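Local structure of phosphoenolpyruvate-protein phosphotransferase (Coxiella burnetii, 3TRC) at residues M4-I9 and A141-A146; T14-A19 and V31-E36; G81-G84 and P89-L92. The protein probably transfers the phosphoryl group of phosphoenolpyruvate to a histidine of a partner protein, the piece described here being its GAF domain. All coordinates share one frame; numbering follows the deposited sequence.

Interaction 1 (M4-I9 and A141-A146); sequences MNMLKI and AEEEEA
The selenomethionine Met6 packs against the first turn of helix 142-164, laying its side chain over Glu143. Its CG makes the close approach, 3.6 Å from Glu143 O and 3.7 Å from Glu143 CG, so methylene meets methylene beside a backbone carbonyl. Glu143 takes an uncommon first torsion for a helical residue (chi1 67°), with CG set between its backbone N and carbonyl carbon; this brings the aliphatic part of the side chain against Met6, while OE2 accepts a hydrogen bond from the backbone N of Asn2. This tight part is buried, and Leu38 and Phe147 also touch Met6. Toward Glu144 the contact slackens: the nearest atom of Glu144 to Met6 SE is CA, at 4.3 Å. The CB of Glu144 points away, and its partly exposed side chain extends back toward the start of the helix, where OE2 accepts the N-H of Ala141 at 2.9 Å, 34° out of the carboxylate plane. This is the glutamate half of a capping box on the helix that begins after Ala141. With Met6 also packing on Leu7 of the second subunit, the contact is consistent with the helical bundle through which GAF domains commonly dimerise.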
HETATM    1  N   MSE A   4     -14.928   0.046   3.385  0.83 15.03           N
HETATM    2  CA  MSE A   4     -14.427  -1.183   3.999  0.83 16.36           C
HETATM    3  C   MSE A   4     -13.977  -2.188   2.935  0.83 17.71           C
HETATM    4  O   MSE A   4     -12.936  -2.824   3.074  0.83 17.27           O
HETATM    5  CB  MSE A   4     -15.470  -1.810   4.932  0.83 17.30           C
HETATM    6  CG  MSE A   4     -14.986  -3.072   5.624  0.83 17.58           C
HETATM    7 SE   MSE A   4     -13.667  -2.745   7.039  0.83 22.41          SE
HETATM    8  CE  MSE A   4     -14.876  -2.131   8.439  0.83 14.27           C
ATOM      9  N   ASN A   5     -14.758  -2.321   1.866  1.00 18.79           N
ATOM     10  CA  ASN A   5     -14.352  -3.171   0.747  1.00 18.47           C
ATOM     11  C   ASN A   5     -13.038  -2.709   0.136  1.00 20.14           C
ATOM     12  O   ASN A   5     -12.122  -3.503  -0.062  1.00 20.24           O
ATOM     13  CB  ASN A   5     -15.424  -3.192  -0.340  1.00 24.02           C
ATOM     14  CG  ASN A   5     -16.600  -4.059   0.024  1.00 27.98           C
ATOM     15  OD1 ASN A   5     -17.694  -3.561   0.269  1.00 32.56           O
ATOM     16  ND2 ASN A   5     -16.385  -5.369   0.050  1.00 29.76           N
HETATM   17  N   MSE A   6     -12.953  -1.418  -0.167  1.00 17.45           N
HETATM   18  CA  MSE A   6     -11.736  -0.851  -0.737  1.00 22.13           C
HETATM   19  C   MSE A   6     -10.527  -1.251   0.092  1.00 21.97           C
HETATM   20  O   MSE A   6      -9.485  -1.629  -0.434  1.00 18.69           O
HETATM   21  CB  MSE A   6     -11.838   0.674  -0.806  1.00 21.66           C
HETATM   22  CG  MSE A   6     -12.941   1.175  -1.699  1.00 20.92           C
HETATM   23 SE   MSE A   6     -12.654   0.601  -3.530  1.00 24.21          SE
HETATM   24  CE  MSE A   6     -14.050  -0.717  -3.670  1.00 13.62           C
ATOM     25  N   LEU A   7     -10.675  -1.159   1.407  1.00 20.80           N
ATOM     26  CA  LEU A   7      -9.594  -1.469   2.318  1.00 18.47           C
ATOM     27  C   LEU A   7      -9.107  -2.913   2.163  1.00 18.83           C
ATOM     28  O   LEU A   7      -7.909  -3.173   2.116  1.00 21.32           O
ATOM     29  CB  LEU A   7     -10.075  -1.215   3.742  1.00 21.16           C
ATOM     30  CG  LEU A   7      -9.056  -1.001   4.841  1.00 21.08           C
ATOM     31  CD1 LEU A   7      -7.985   0.014   4.431  1.00 19.05           C
ATOM     32  CD2 LEU A   7      -9.811  -0.539   6.073  1.00 18.96           C
ATOM     33  N   LYS A   8     -10.043  -3.848   2.064  1.00 18.63           N
ATOM     34  CA  LYS A   8      -9.687  -5.254   1.926  1.00 23.90           C
ATOM     35  C   LYS A   8      -9.194  -5.594   0.520  1.00 21.67           C
ATOM     36  O   LYS A   8      -8.370  -6.491   0.341  1.00 24.16           O
ATOM     37  CB  LYS A   8     -10.870  -6.139   2.305  1.00 26.25           C
ATOM     38  CG  LYS A   8     -11.302  -5.980   3.747  1.00 29.94           C
ATOM     39  CD  LYS A   8     -12.464  -6.893   4.052  1.00 34.33           C
ATOM     40  CE  LYS A   8     -12.911  -6.756   5.494  1.00 37.40           C
ATOM     41  NZ  LYS A   8     -14.296  -7.271   5.663  1.00 40.04           N
ATOM     42  N   ILE A   9      -9.707  -4.882  -0.476  1.00 21.00           N
ATOM     43  CA  ILE A   9      -9.222  -5.046  -1.840  1.00 19.94           C
ATOM     44  C   ILE A   9      -7.774  -4.595  -1.902  1.00 21.88           C
ATOM     45  O   ILE A   9      -6.933  -5.257  -2.506  1.00 22.50           O
ATOM     46  CB  ILE A   9     -10.048  -4.222  -2.838  1.00 19.28           C
ATOM     47  CG1 ILE A   9     -11.471  -4.769  -2.906  1.00 20.39           C
ATOM     48  CG2 ILE A   9      -9.385  -4.222  -4.226  1.00 21.26           C
ATOM     49  CD1 ILE A   9     -12.463  -3.823  -3.535  1.00 19.69           C
ATOM     50  N   ALA A 141     -16.600   7.397  -6.785  1.00 12.84           N
ATOM     51  CA  ALA A 141     -16.874   7.850  -5.434  1.00 12.05           C
ATOM     52  C   ALA A 141     -15.587   8.061  -4.641  1.00 14.26           C
ATOM     53  O   ALA A 141     -14.512   7.620  -5.045  1.00 12.73           O
ATOM     54  CB  ALA A 141     -17.788   6.862  -4.726  1.00 12.38           C
ATOM     55  N   GLU A 142     -15.711   8.744  -3.509  1.00 14.31           N
ATOM     56  CA  GLU A 142     -14.551   9.122  -2.706  1.00 15.41           C
ATOM     57  C   GLU A 142     -13.638   7.956  -2.340  1.00 13.79           C
ATOM     58  O   GLU A 142     -12.415   8.076  -2.432  1.00 15.64           O
ATOM     59  CB  GLU A 142     -15.010   9.838  -1.435  1.00 19.99           C
ATOM     60  CG  GLU A 142     -13.884  10.370  -0.576  1.00 25.70           C
ATOM     61  CD  GLU A 142     -14.396  11.106   0.651  1.00 34.51           C
ATOM     62  OE1 GLU A 142     -15.578  10.921   1.013  1.00 38.81           O
ATOM     63  OE2 GLU A 142     -13.619  11.876   1.246  1.00 35.90           O
ATOM     64  N   GLU A 143     -14.222   6.839  -1.911  1.00 10.81           N
ATOM     65  CA  GLU A 143     -13.413   5.687  -1.525  1.00 12.83           C
ATOM     66  C   GLU A 143     -12.738   5.045  -2.737  1.00 12.77           C
ATOM     67  O   GLU A 143     -11.663   4.458  -2.617  1.00 14.05           O
ATOM     68  CB  GLU A 143     -14.234   4.649  -0.751  1.00 12.97           C
ATOM     69  CG  GLU A 143     -15.330   3.944  -1.566  1.00 16.10           C
ATOM     70  CD  GLU A 143     -16.658   4.694  -1.583  1.00 18.42           C
ATOM     71  OE1 GLU A 143     -16.682   5.925  -1.358  1.00 17.20           O
ATOM     72  OE2 GLU A 143     -17.694   4.039  -1.819  1.00 15.28           O
ATOM     73  N   GLU A 144     -13.369   5.169  -3.902  1.00 11.77           N
ATOM     74  CA  GLU A 144     -12.791   4.632  -5.121  1.00 12.15           C
ATOM     75  C   GLU A 144     -11.554   5.430  -5.492  1.00 12.27           C
ATOM     76  O   GLU A 144     -10.525   4.870  -5.844  1.00 12.75           O
ATOM     77  CB  GLU A 144     -13.793   4.694  -6.269  1.00 11.89           C
ATOM     78  CG  GLU A 144     -15.060   3.885  -6.040  1.00 13.82           C
ATOM     79  CD  GLU A 144     -15.896   3.807  -7.306  1.00 14.51           C
ATOM     80  OE1 GLU A 144     -15.592   2.932  -8.143  1.00 15.49           O
ATOM     81  OE2 GLU A 144     -16.828   4.628  -7.465  1.00 15.76           O
ATOM     82  N   GLU A 145     -11.665   6.751  -5.424  1.00 12.08           N
ATOM     83  CA  GLU A 145     -10.531   7.597  -5.752  1.00 13.21           C
ATOM     84  C   GLU A 145      -9.391   7.384  -4.751  1.00 13.51           C
ATOM     85  O   GLU A 145      -8.245   7.221  -5.148  1.00 15.37           O
ATOM     86  CB  GLU A 145     -10.935   9.072  -5.832  1.00 13.77           C
ATOM     87  CG  GLU A 145      -9.785   9.973  -6.258  1.00 14.72           C
ATOM     88  CD  GLU A 145     -10.189  11.422  -6.438  1.00 19.35           C
ATOM     89  OE1 GLU A 145     -11.361  11.686  -6.776  1.00 19.60           O
ATOM     90  OE2 GLU A 145      -9.319  12.298  -6.248  1.00 22.29           O
ATOM     91  N   ALA A 146      -9.715   7.357  -3.458  1.00 14.43           N
ATOM     92  CA  ALA A 146      -8.704   7.150  -2.423  1.00 16.15           C
ATOM     93  C   ALA A 146      -7.986   5.812  -2.607  1.00 16.78           C
ATOM     94  O   ALA A 146      -6.763   5.716  -2.471  1.00 17.55           O
ATOM     95  CB  ALA A 146      -9.339   7.237  -1.038  1.00 15.57           C
TER

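Interaction 2 (T14-A19 and V31-E36); sequences TQEVNA and VVRLCE
Arg33 reaches from helix 23-37 to helix 3-19 and takes hold of Glu16 in a two-pronged salt bridge. The backbones stay well apart, 9.8 Å between Glu16 CA and Arg33 CA, so the side chains do the bridging. From CB, which points toward the partner helix, the arginine chain runs to CG, set by chi1 beside the backbone N and already 3.6 Å from Glu16 OE1; the bend at chi2 (-59°) then turns CD to pass the same oxygen at 3.6 Å. NE follows and gives its N-H to Glu16 OE1 over 2.8 Å. Beyond CZ the group divides: NH2 donates to Glu16 OE2 at 2.9 Å, and NH1, at the far end, donates to Glu36 OE1 at 2.8 Å, one helical turn on from Arg33.

The glutamate is therefore gripped side-on, one nitrogen to each oxygen, both oxygens using their syn lone pairs and OE2 taking a further, weak bond from Gln12 NE2. Carboxylate and guanidinium lie only 18° from coplanar, although the NH2 bond is tilted somewhat out of the guanidinium plane. Because Glu36 OE1 meets NH1 at another edge of the group, 8° out of its plane, three N-H bonds should hold the arginine group against rotation, and its charge probably offsets those of the two glutamates.

Beneath this partly exposed network the helices are joined by apolar packing, with Val17 resting on Ala26 and Val30. Helix 23-37 in turn lies on the sheet: Val31 touches Ala59 of strand 54-61, and Leu34 and Cys35 meet Cys43 of strand 42-49, with which Cys35 is disulfide-linked in a structure of this protein. Helix 3-19 also packs on helix 142-164, through Thr14 and Asn18 on His154.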
ATOM      1  N   THR A  14      -2.292  -5.355  -2.814  1.00 24.39           N
ATOM      2  CA  THR A  14      -0.968  -4.948  -2.347  1.00 27.85           C
ATOM      3  C   THR A  14      -0.138  -6.219  -2.203  1.00 30.26           C
ATOM      4  O   THR A  14       1.034  -6.264  -2.578  1.00 29.90           O
ATOM      5  CB  THR A  14      -1.039  -4.190  -1.003  1.00 28.72           C
ATOM      6  OG1 THR A  14      -1.903  -3.052  -1.142  1.00 27.41           O
ATOM      7  CG2 THR A  14       0.342  -3.708  -0.579  1.00 29.74           C
ATOM      8  N   GLN A  15      -0.783  -7.255  -1.671  1.00 29.14           N
ATOM      9  CA  GLN A  15      -0.203  -8.588  -1.556  1.00 33.03           C
ATOM     10  C   GLN A  15       0.227  -9.131  -2.913  1.00 30.37           C
ATOM     11  O   GLN A  15       1.365  -9.566  -3.091  1.00 29.10           O
ATOM     12  CB  GLN A  15      -1.230  -9.541  -0.947  1.00 37.18           C
ATOM     13  CG  GLN A  15      -0.719 -10.943  -0.714  1.00 43.12           C
ATOM     14  CD  GLN A  15      -0.046 -11.082   0.632  1.00 49.66           C
ATOM     15  OE1 GLN A  15       1.124 -10.736   0.791  1.00 52.43           O
ATOM     16  NE2 GLN A  15      -0.788 -11.580   1.615  1.00 50.27           N
ATOM     17  N   GLU A  16      -0.694  -9.113  -3.868  1.00 27.11           N
ATOM     18  CA  GLU A  16      -0.427  -9.654  -5.194  1.00 25.11           C
ATOM     19  C   GLU A  16       0.653  -8.878  -5.956  1.00 24.31           C
ATOM     20  O   GLU A  16       1.471  -9.473  -6.654  1.00 25.89           O
ATOM     21  CB  GLU A  16      -1.719  -9.740  -6.017  1.00 29.35           C
ATOM     22  CG  GLU A  16      -2.646 -10.885  -5.618  1.00 34.13           C
ATOM     23  CD  GLU A  16      -3.862 -10.998  -6.526  1.00 40.83           C
ATOM     24  OE1 GLU A  16      -4.307  -9.964  -7.067  1.00 41.28           O
ATOM     25  OE2 GLU A  16      -4.373 -12.122  -6.706  1.00 44.72           O
ATOM     26  N   VAL A  17       0.660  -7.554  -5.819  1.00 24.66           N
ATOM     27  CA  VAL A  17       1.679  -6.736  -6.474  1.00 23.10           C
ATOM     28  C   VAL A  17       3.070  -7.053  -5.939  1.00 26.29           C
ATOM     29  O   VAL A  17       4.012  -7.237  -6.705  1.00 26.60           O
ATOM     30  CB  VAL A  17       1.403  -5.223  -6.329  1.00 23.24           C
ATOM     31  CG1 VAL A  17       2.598  -4.410  -6.834  1.00 22.33           C
ATOM     32  CG2 VAL A  17       0.139  -4.838  -7.082  1.00 23.62           C
ATOM     33  N   ASN A  18       3.200  -7.129  -4.619  1.00 27.03           N
ATOM     34  CA  ASN A  18       4.507  -7.418  -4.038  1.00 28.90           C
ATOM     35  C   ASN A  18       4.992  -8.835  -4.334  1.00 24.96           C
ATOM     36  O   ASN A  18       6.189  -9.100  -4.305  1.00 32.81           O
ATOM     37  CB  ASN A  18       4.523  -7.118  -2.538  1.00 31.34           C
ATOM     38  CG  ASN A  18       4.677  -5.639  -2.250  1.00 35.16           C
ATOM     39  OD1 ASN A  18       5.038  -4.861  -3.134  1.00 36.41           O
ATOM     40  ND2 ASN A  18       4.418  -5.244  -1.011  1.00 35.27           N
ATOM     41  N   ALA A  19       4.063  -9.735  -4.640  1.00 26.38           N
ATOM     42  CA  ALA A  19       4.401 -11.121  -4.967  1.00 25.64           C
ATOM     43  C   ALA A  19       4.655 -11.334  -6.461  1.00 29.72           C
ATOM     44  O   ALA A  19       5.149 -12.381  -6.874  1.00 31.96           O
ATOM     45  CB  ALA A  19       3.314 -12.069  -4.476  1.00 29.63           C
ATOM     46  N   VAL A  31      -4.522  -3.823 -13.587  1.00 14.33           N
ATOM     47  CA  VAL A  31      -5.620  -3.387 -14.444  1.00 12.78           C
ATOM     48  C   VAL A  31      -6.788  -4.382 -14.419  1.00 14.19           C
ATOM     49  O   VAL A  31      -7.958  -3.991 -14.467  1.00 14.48           O
ATOM     50  CB  VAL A  31      -5.155  -3.084 -15.895  1.00 13.77           C
ATOM     51  CG1 VAL A  31      -4.081  -2.009 -15.882  1.00 13.86           C
ATOM     52  CG2 VAL A  31      -4.652  -4.342 -16.597  1.00 15.65           C
ATOM     53  N   VAL A  32      -6.467  -5.666 -14.305  1.00 13.17           N
ATOM     54  CA  VAL A  32      -7.500  -6.692 -14.246  1.00 13.61           C
ATOM     55  C   VAL A  32      -8.238  -6.617 -12.912  1.00 12.39           C
ATOM     56  O   VAL A  32      -9.469  -6.627 -12.870  1.00 14.98           O
ATOM     57  CB  VAL A  32      -6.914  -8.108 -14.430  1.00 13.93           C
ATOM     58  CG1 VAL A  32      -7.960  -9.165 -14.089  1.00 14.30           C
ATOM     59  CG2 VAL A  32      -6.421  -8.298 -15.858  1.00 14.45           C
ATOM     60  N   ARG A  33      -7.473  -6.534 -11.827  1.00 14.41           N
ATOM     61  CA  ARG A  33      -8.043  -6.532 -10.481  1.00 15.00           C
ATOM     62  C   ARG A  33      -8.927  -5.319 -10.245  1.00 14.29           C
ATOM     63  O   ARG A  33     -10.000  -5.432  -9.652  1.00 15.65           O
ATOM     64  CB  ARG A  33      -6.937  -6.594  -9.417  1.00 15.83           C
ATOM     65  CG  ARG A  33      -6.229  -7.931  -9.330  1.00 19.67           C
ATOM     66  CD  ARG A  33      -7.197  -9.061  -9.019  1.00 27.04           C
ATOM     67  NE  ARG A  33      -6.501 -10.324  -8.798  1.00 32.33           N
ATOM     68  CZ  ARG A  33      -7.000 -11.518  -9.108  1.00 40.82           C
ATOM     69  NH1 ARG A  33      -8.200 -11.613  -9.661  1.00 41.06           N
ATOM     70  NH2 ARG A  33      -6.296 -12.616  -8.867  1.00 45.54           N
ATOM     71  N   LEU A  34      -8.471  -4.150 -10.686  0.61 14.93           N
ATOM     72  CA  LEU A  34      -9.264  -2.936 -10.534  0.61 16.55           C
ATOM     73  C   LEU A  34     -10.623  -3.098 -11.193  0.61 16.64           C
ATOM     74  O   LEU A  34     -11.653  -2.790 -10.597  0.61 16.94           O
ATOM     75  CB  LEU A  34      -8.540  -1.714 -11.110  0.61 16.64           C
ATOM     76  CG  LEU A  34      -7.518  -1.060 -10.183  0.61 19.47           C
ATOM     77  CD1 LEU A  34      -6.995   0.245 -10.760  0.61 18.14           C
ATOM     78  CD2 LEU A  34      -8.149  -0.821  -8.848  0.61 24.70           C
ATOM     79  N   CYS A  35     -10.626  -3.587 -12.428  1.00 14.74           N
ATOM     80  CA  CYS A  35     -11.884  -3.762 -13.145  1.00 14.22           C
ATOM     81  C   CYS A  35     -12.806  -4.747 -12.437  1.00 14.60           C
ATOM     82  O   CYS A  35     -14.014  -4.536 -12.368  1.00 14.34           O
ATOM     83  CB  CYS A  35     -11.630  -4.202 -14.586  1.00 11.56           C
ATOM     84  SG  CYS A  35     -11.062  -2.840 -15.609  1.00 15.97           S
ATOM     85  N   GLU A  36     -12.235  -5.825 -11.912  1.00 12.50           N
ATOM     86  CA  GLU A  36     -13.028  -6.830 -11.217  1.00 15.65           C
ATOM     87  C   GLU A  36     -13.588  -6.308  -9.904  1.00 14.09           C
ATOM     88  O   GLU A  36     -14.728  -6.607  -9.543  1.00 16.96           O
ATOM     89  CB  GLU A  36     -12.177  -8.068 -10.918  1.00 16.96           C
ATOM     90  CG  GLU A  36     -11.795  -8.880 -12.130  1.00 19.60           C
ATOM     91  CD  GLU A  36     -10.808  -9.980 -11.785  1.00 26.78           C
ATOM     92  OE1 GLU A  36     -10.065  -9.825 -10.793  1.00 26.36           O
ATOM     93  OE2 GLU A  36     -10.775 -10.997 -12.505  1.00 31.56           O
TER

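Interaction 3 (G81-G84 and P89-L92); sequences GLVG and PINL. With NA (sodium ion), chain C.
Segment 81-84 of helix 78-86 and strand 90-92 approach most closely at Val83 and Ile90, whose CA atoms are 6.1 Å apart, and no hydrogen bond joins the two backbones. Ile90 points its CB toward the helix and fills the contact. Its CG1 stands anti to the carbonyl carbon (chi1 -60°), and the chain is extended from there (chi2 -177°), which sends CD1 between the side chains of Leu82 and Val83. CD1 lies 3.7 Å from Leu82 CG and equally far from Val83 CG2. It also comes within 3.7 Å of Val83 N, so the methyl rests against the helix backbone as well. The Leu82 and Ile90 side chains cross at about a right angle; Val83 CG2 lies against the CB-CG1 side of the isoleucine.

In the GAF fold of this chain, strand 90-92 is the last strand at one side of the antiparallel sheet, bonded through Ile90 and Leu92 to Gly117 and Phe115 of strand 114-122. Helix 78-86 covers one face of it, and Leu79 of that helix continues the apolar layer by touching both Ile90 and Leu92. Asn91, with its side chain directed to the other face, donates through ND2 to Phe140 O and to Glu145 OE1 of helix 142-164.

On its side remote from Ile90 the helix binds a sodium ion. Gly81 O coordinates it at 2.9 Å, with Tyr55, Gly76 and Glu85 completing the site. Gly84, which carries no side chain, lets its CA come to 3.9 Å from the sodium.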
ATOM      1  N   GLY A  81      -3.294  13.682 -20.941  1.00 16.79           N
ATOM      2  CA  GLY A  81      -2.246  14.683 -20.848  1.00 19.18           C
ATOM      3  C   GLY A  81      -2.519  15.680 -19.736  1.00 18.65           C
ATOM      4  O   GLY A  81      -1.612  16.096 -19.018  1.00 17.48           O
ATOM      5  N   LEU A  82      -3.780  16.063 -19.575  1.00 14.14           N
ATOM      6  CA  LEU A  82      -4.127  17.031 -18.540  1.00 14.85           C
ATOM      7  C   LEU A  82      -3.878  16.458 -17.143  1.00 15.88           C
ATOM      8  O   LEU A  82      -3.375  17.157 -16.264  1.00 18.20           O
ATOM      9  CB  LEU A  82      -5.570  17.503 -18.712  1.00 17.94           C
ATOM     10  CG  LEU A  82      -6.023  18.666 -17.832  1.00 20.76           C
ATOM     11  CD1 LEU A  82      -5.097  19.874 -18.000  1.00 22.09           C
ATOM     12  CD2 LEU A  82      -7.469  19.028 -18.148  1.00 21.15           C
ATOM     13  N   VAL A  83      -4.213  15.184 -16.940  1.00 15.49           N
ATOM     14  CA  VAL A  83      -3.900  14.523 -15.676  1.00 14.80           C
ATOM     15  C   VAL A  83      -2.396  14.601 -15.397  1.00 15.41           C
ATOM     16  O   VAL A  83      -1.970  14.924 -14.289  1.00 14.93           O
ATOM     17  CB  VAL A  83      -4.301  13.035 -15.690  1.00 14.82           C
ATOM     18  CG1 VAL A  83      -3.844  12.350 -14.407  1.00 13.84           C
ATOM     19  CG2 VAL A  83      -5.807  12.875 -15.904  1.00 17.59           C
ATOM     20  N   GLY A  84      -1.590  14.309 -16.413  1.00 14.48           N
ATOM     21  CA  GLY A  84      -0.146  14.331 -16.240  1.00 15.23           C
ATOM     22  C   GLY A  84       0.424  15.695 -15.884  1.00 16.48           C
ATOM     23  O   GLY A  84       1.367  15.798 -15.104  1.00 18.07           O
ATOM     24  N   PRO A  89      -5.552  14.028  -9.617  1.00 16.12           N
ATOM     25  CA  PRO A  89      -6.582  13.217 -10.268  1.00 13.66           C
ATOM     26  C   PRO A  89      -7.621  14.060 -11.003  1.00 14.99           C
ATOM     27  O   PRO A  89      -7.947  15.175 -10.584  1.00 17.43           O
ATOM     28  CB  PRO A  89      -7.236  12.470  -9.096  1.00 18.06           C
ATOM     29  CG  PRO A  89      -6.203  12.480  -8.014  1.00 18.47           C
ATOM     30  CD  PRO A  89      -5.482  13.784  -8.168  1.00 17.98           C
ATOM     31  N   ILE A  90      -8.127  13.521 -12.107  1.00 13.36           N
ATOM     32  CA  ILE A  90      -9.290  14.078 -12.776  1.00 14.96           C
ATOM     33  C   ILE A  90     -10.385  13.016 -12.729  1.00 12.89           C
ATOM     34  O   ILE A  90     -10.205  11.894 -13.209  1.00 14.46           O
ATOM     35  CB  ILE A  90      -8.987  14.492 -14.230  1.00 15.38           C
ATOM     36  CG1 ILE A  90      -7.877  15.549 -14.257  1.00 16.69           C
ATOM     37  CG2 ILE A  90     -10.244  15.032 -14.899  1.00 18.50           C
ATOM     38  CD1 ILE A  90      -7.561  16.078 -15.653  1.00 20.01           C
ATOM     39  N   ASN A  91     -11.508  13.377 -12.120  1.00 13.80           N
ATOM     40  CA  ASN A  91     -12.613  12.460 -11.853  1.00 13.36           C
ATOM     41  C   ASN A  91     -13.880  13.043 -12.470  1.00 16.44           C
ATOM     42  O   ASN A  91     -14.393  14.067 -12.000  1.00 17.03           O
ATOM     43  CB  ASN A  91     -12.763  12.329 -10.336  1.00 11.59           C
ATOM     44  CG  ASN A  91     -13.718  11.229  -9.912  1.00 14.30           C
ATOM     45  OD1 ASN A  91     -14.556  10.775 -10.680  1.00 15.24           O
ATOM     46  ND2 ASN A  91     -13.593  10.807  -8.656  1.00 16.47           N
ATOM     47  N   LEU A  92     -14.380  12.407 -13.525  1.00 13.05           N
ATOM     48  CA  LEU A  92     -15.502  12.952 -14.287  1.00 12.88           C
ATOM     49  C   LEU A  92     -16.605  11.922 -14.494  1.00 16.00           C
ATOM     50  O   LEU A  92     -16.341  10.724 -14.559  1.00 16.06           O
ATOM     51  CB  LEU A  92     -15.013  13.434 -15.655  1.00 15.56           C
ATOM     52  CG  LEU A  92     -13.827  14.395 -15.642  1.00 17.15           C
ATOM     53  CD1 LEU A  92     -13.226  14.546 -17.038  1.00 19.39           C
ATOM     54  CD2 LEU A  92     -14.237  15.739 -15.072  1.00 21.48           C
TER
HETATM   55 NA    NA C 170       1.083  15.472 -19.878  1.00 34.94          NA

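Overall arrangement
Interactions 1 and 3 are buried and rest on van der Waals packing, aliphatic carbon against a glutamate methylene and carbonyl in interaction 1 and mainly hydrocarbon side chains in interaction 3, whereas interaction 2 is a surface contact made of charges. Interactions 1 and 2 share helix 3-19, pairing it near its start with helix 142-164 and near its end with helix 23-37, and both touch the second subunit. Interaction 3 meets no other chain; it joins the sheet's last strand to helix 78-86 and lies across the centre of the chain from interaction 2, their centres about 22 Å apart. Interactions 1 and 3 touch where the start of helix 142-164 meets strand 90-92.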